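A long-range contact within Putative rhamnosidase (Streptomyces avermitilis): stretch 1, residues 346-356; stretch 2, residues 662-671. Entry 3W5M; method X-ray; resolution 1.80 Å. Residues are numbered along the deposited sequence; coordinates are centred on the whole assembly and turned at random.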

# COMPACT_ATOMS: atom_id res chain seq x y z
N GLY A 346 -8.14 0.06 -6.36
CA GLY A 346 -7.11 0.70 -5.51
C GLY A 346 -7.71 1.87 -4.74
O GLY A 346 -8.89 2.17 -4.90
N TRP A 347 -6.89 2.53 -3.92
CA TRP A 347 -7.34 3.57 -3.01
C TRP A 347 -6.94 4.95 -3.53
O TRP A 347 -5.75 5.23 -3.73
CB TRP A 347 -6.65 3.38 -1.65
CG TRP A 347 -7.15 4.26 -0.54
CD1 TRP A 347 -8.24 5.08 -0.55
CD2 TRP A 347 -6.62 4.29 0.79
NE1 TRP A 347 -8.40 5.67 0.69
CE2 TRP A 347 -7.40 5.22 1.52
CE3 TRP A 347 -5.52 3.68 1.41
CZ2 TRP A 347 -7.14 5.52 2.87
CZ3 TRP A 347 -5.27 3.95 2.74
CH2 TRP A 347 -6.07 4.87 3.46
N THR A 348 -7.96 5.75 -3.79
CA THR A 348 -7.80 7.19 -4.02
C THR A 348 -8.82 7.93 -3.14
O THR A 348 -9.70 7.29 -2.53
CB THR A 348 -8.00 7.57 -5.50
OG1 THR A 348 -9.23 7.01 -5.99
CG2 THR A 348 -6.80 7.07 -6.36
N ASP A 349 -8.72 9.26 -3.06
CA ASP A 349 -9.83 9.98 -2.43
C ASP A 349 -11.04 9.94 -3.38
O ASP A 349 -11.14 10.75 -4.34
CB ASP A 349 -9.45 11.44 -2.07
CG ASP A 349 -10.65 12.26 -1.54
OD1 ASP A 349 -11.80 11.77 -1.47
OD2 ASP A 349 -10.43 13.45 -1.22
N TYR A 350 -11.97 9.01 -3.12
CA TYR A 350 -13.06 8.74 -4.06
C TYR A 350 -14.02 9.92 -4.34
O TYR A 350 -14.78 9.89 -5.30
CB TYR A 350 -13.87 7.53 -3.61
CG TYR A 350 -13.02 6.29 -3.45
CD1 TYR A 350 -12.49 5.62 -4.56
CD2 TYR A 350 -12.73 5.78 -2.17
CE1 TYR A 350 -11.69 4.47 -4.39
CE2 TYR A 350 -11.93 4.66 -2.01
CZ TYR A 350 -11.44 3.99 -3.13
OH TYR A 350 -10.67 2.85 -2.92
N ARG A 351 -13.99 10.92 -3.48
CA ARG A 351 -14.75 12.15 -3.73
C ARG A 351 -14.13 12.90 -4.91
O ARG A 351 -14.84 13.52 -5.71
CB ARG A 351 -14.72 13.05 -2.50
CG ARG A 351 -15.44 12.50 -1.28
CD ARG A 351 -14.98 13.19 0.01
NE ARG A 351 -13.66 12.74 0.47
CZ ARG A 351 -13.05 13.20 1.56
NH1 ARG A 351 -13.65 14.13 2.31
NH2 ARG A 351 -11.85 12.73 1.92
N LYS A 352 -12.80 12.85 -5.02
CA LYS A 352 -12.09 13.59 -6.06
C LYS A 352 -11.80 12.78 -7.31
O LYS A 352 -11.88 13.31 -8.42
CB LYS A 352 -10.79 14.19 -5.50
CG LYS A 352 -11.10 15.24 -4.42
CD LYS A 352 -9.88 16.04 -4.04
CE LYS A 352 -10.25 17.15 -3.09
NZ LYS A 352 -9.08 18.05 -2.92
N ARG A 353 -11.46 11.50 -7.14
CA ARG A 353 -11.14 10.69 -8.31
C ARG A 353 -11.28 9.20 -7.98
O ARG A 353 -11.12 8.78 -6.81
CB ARG A 353 -9.73 10.99 -8.84
CG ARG A 353 -8.60 10.47 -7.95
CD ARG A 353 -7.21 10.91 -8.40
NE ARG A 353 -7.06 12.36 -8.21
CZ ARG A 353 -6.96 13.23 -9.21
NH1 ARG A 353 -6.94 12.81 -10.49
NH2 ARG A 353 -6.87 14.53 -8.94
N VAL A 354 -11.63 8.43 -8.99
CA VAL A 354 -11.54 6.98 -8.90
C VAL A 354 -10.77 6.52 -10.15
O VAL A 354 -10.89 7.11 -11.21
CB VAL A 354 -12.93 6.31 -8.77
CG1 VAL A 354 -13.76 6.44 -10.04
CG2 VAL A 354 -12.79 4.84 -8.32
N GLN A 355 -9.98 5.46 -10.01
CA GLN A 355 -9.16 4.99 -11.13
C GLN A 355 -9.88 3.82 -11.81
O GLN A 355 -10.47 3.02 -11.12
CB GLN A 355 -7.77 4.58 -10.64
CG GLN A 355 -6.99 5.75 -10.07
CD GLN A 355 -5.49 5.54 -10.02
OE1 GLN A 355 -4.72 6.17 -10.79
NE2 GLN A 355 -5.07 4.68 -9.14
N TYR A 356 -9.87 3.77 -13.13
CA TYR A 356 -10.48 2.61 -13.86
C TYR A 356 -9.40 1.78 -14.56
O TYR A 356 -8.25 2.23 -14.80
CB TYR A 356 -11.56 3.07 -14.88
CG TYR A 356 -11.01 3.72 -16.13
CD1 TYR A 356 -10.57 2.94 -17.22
CD2 TYR A 356 -10.91 5.12 -16.23
CE1 TYR A 356 -10.06 3.53 -18.37
CE2 TYR A 356 -10.43 5.72 -17.39
CZ TYR A 356 -10.00 4.93 -18.45
OH TYR A 356 -9.47 5.49 -19.59
N THR A 662 4.35 8.84 -8.47
CA THR A 662 3.57 9.83 -9.26
C THR A 662 2.11 9.80 -8.87
O THR A 662 1.51 10.83 -8.60
CB THR A 662 3.75 9.65 -10.79
OG1 THR A 662 5.12 9.81 -11.13
CG2 THR A 662 2.92 10.68 -11.58
N LYS A 663 1.52 8.60 -8.86
CA LYS A 663 0.15 8.42 -8.45
C LYS A 663 -0.05 8.92 -7.01
O LYS A 663 -1.00 9.66 -6.73
CB LYS A 663 -0.24 6.93 -8.55
CG LYS A 663 -1.67 6.63 -8.17
CD LYS A 663 -1.77 6.32 -6.70
CE LYS A 663 -3.16 5.86 -6.33
NZ LYS A 663 -3.22 5.65 -4.87
N TRP A 664 0.84 8.52 -6.11
CA TRP A 664 0.68 8.91 -4.71
C TRP A 664 0.77 10.45 -4.53
O TRP A 664 0.05 11.02 -3.72
CB TRP A 664 1.67 8.22 -3.78
CG TRP A 664 1.46 8.64 -2.34
CD1 TRP A 664 0.43 8.29 -1.52
CD2 TRP A 664 2.28 9.56 -1.60
NE1 TRP A 664 0.58 8.91 -0.29
CE2 TRP A 664 1.71 9.67 -0.31
CE3 TRP A 664 3.44 10.27 -1.89
CZ2 TRP A 664 2.25 10.50 0.68
CZ3 TRP A 664 4.01 11.08 -0.88
CH2 TRP A 664 3.38 11.20 0.38
N LEU A 665 1.64 11.09 -5.28
CA LEU A 665 1.74 12.57 -5.16
C LEU A 665 0.48 13.26 -5.63
O LEU A 665 0.14 14.35 -5.15
CB LEU A 665 2.96 13.09 -5.92
CG LEU A 665 4.31 12.75 -5.29
CD1 LEU A 665 5.40 12.92 -6.35
CD2 LEU A 665 4.53 13.62 -4.07
N VAL A 666 -0.26 12.66 -6.59
CA VAL A 666 -1.57 13.14 -6.89
C VAL A 666 -2.49 13.04 -5.67
O VAL A 666 -3.26 13.99 -5.40
CB VAL A 666 -2.21 12.38 -8.08
CG1 VAL A 666 -3.63 12.89 -8.32
CG2 VAL A 666 -1.36 12.63 -9.31
N ASP A 667 -2.40 11.93 -4.93
CA ASP A 667 -3.20 11.76 -3.70
C ASP A 667 -2.80 12.83 -2.68
O ASP A 667 -3.66 13.44 -2.03
CB ASP A 667 -2.98 10.41 -3.03
CG ASP A 667 -3.44 9.22 -3.88
OD1 ASP A 667 -4.46 9.34 -4.63
OD2 ASP A 667 -2.78 8.15 -3.74
N LEU A 668 -1.51 13.07 -2.55
CA LEU A 668 -1.04 14.04 -1.56
C LEU A 668 -1.55 15.44 -1.87
O LEU A 668 -2.06 16.14 -0.98
CB LEU A 668 0.47 14.02 -1.49
CG LEU A 668 1.08 14.96 -0.43
CD1 LEU A 668 0.75 14.49 0.98
CD2 LEU A 668 2.57 15.03 -0.67
N ARG A 669 -1.40 15.86 -3.12
CA ARG A 669 -1.99 17.14 -3.57
C ARG A 669 -3.50 17.21 -3.48
O ARG A 669 -4.03 18.28 -3.19
CB ARG A 669 -1.49 17.54 -4.96
CG ARG A 669 -0.02 17.94 -4.93
CD ARG A 669 0.50 18.46 -6.27
NE ARG A 669 0.39 17.44 -7.32
CZ ARG A 669 1.37 16.61 -7.66
NH1 ARG A 669 2.56 16.64 -7.05
NH2 ARG A 669 1.17 15.76 -8.66
N ASP A 670 -4.20 16.09 -3.67
CA ASP A 670 -5.66 16.09 -3.50
C ASP A 670 -6.01 16.38 -2.04
O ASP A 670 -7.12 16.84 -1.77
CB ASP A 670 -6.27 14.69 -3.77
CG ASP A 670 -6.55 14.41 -5.22
OD1 ASP A 670 -6.53 15.33 -6.07
OD2 ASP A 670 -6.81 13.21 -5.54
N ALA A 671 -5.10 16.04 -1.12
CA ALA A 671 -5.36 16.19 0.33
C ALA A 671 -4.84 17.51 0.91
O ALA A 671 -5.16 17.85 2.07
CB ALA A 671 -4.78 15.03 1.11
O HOH W 1 -6.69 10.86 -4.11
O HOH W 2 -8.43 14.76 -0.23

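The contact joins a loop that runs into a strand (stretch 1) to one side of a helix (stretch 2), and it is predominantly polar: 404 Å² is buried, both sides summed, and charged side chains of the helix meet backbone and side-chain partners on stretch 1.

Gly346 lies outside the contact, but its phi/psi of 97/179 would jam a CB against the preceding carbonyl oxygen, so the backbone itself calls for glycine. Its O accepts a 2.7 Å hydrogen bond from Tyr350 OH, which ties the loop together. At Trp347 the link to the helix is made by the backbone: Lys663 NZ donates to Trp347 O at 2.8 Å, while the nearest side-chain approach is Trp347 CB to Lys663 NZ, 5.2 Å, with the indole farther away. Lys663 points its CA-to-CB bond sideways, yet its extended outer chain (chi3 and chi4 both t) carries the amine to the loop. There the buried charge is matched by a salt bridge one helical turn on, Lys663 NZ to Asp667 OD2 at 2.8 Å.

Thr348 divides its roles. Its CG2 packs 3.8 Å from Lys663 CE, whereas its OG1 donates to Arg353 O at 2.7 Å, satisfying a buried hydroxyl within stretch 1. Asp349 reaches the helix through water. Water 1 accepts from Asp349 N (2.8 Å) and donates to Asp667 OD1 (2.7 Å) and Asp670 OD2 (2.8 Å), so one molecule joins the loop backbone to two helix carboxylates. Asp349 O in turn accepts from Lys352 N (2.8 Å) and Arg353 N (2.9 Å), holding the turn that leads to the next two contact residues.

Lys352 points toward the helix, and with chi2 to chi4 all t it spans the gap to donate from NZ to Asp670 O at 2.6 Å; on the way its CD passes 3.9 Å from Asp670 CB. Arg353 makes a directional contact. Arg353 NE donates to Asp670 OD2 at 2.8 Å (173°) and Arg353 NH2 to Asp670 OD1 at 3.0 Å (169°), a two-pronged salt bridge whose near-linear angles fit a carboxylate at the guanidinium edge. Val666 covers one face of that group, its CG1 3.5 Å from Arg353 CZ, an apolar surface suited to a flat cation whose edge is engaged by Asp670. Asp670, met by both Lys352 and Arg353, has the largest area covered, 100 Å².

Beyond Arg353, Val354 and Tyr356 are out of reach, but Gln355 points toward the helix. Its NE2 lies 3.6 Å from Lys663 CE, a packing contact, and its amide is hydrogen-bonded elsewhere in the structure.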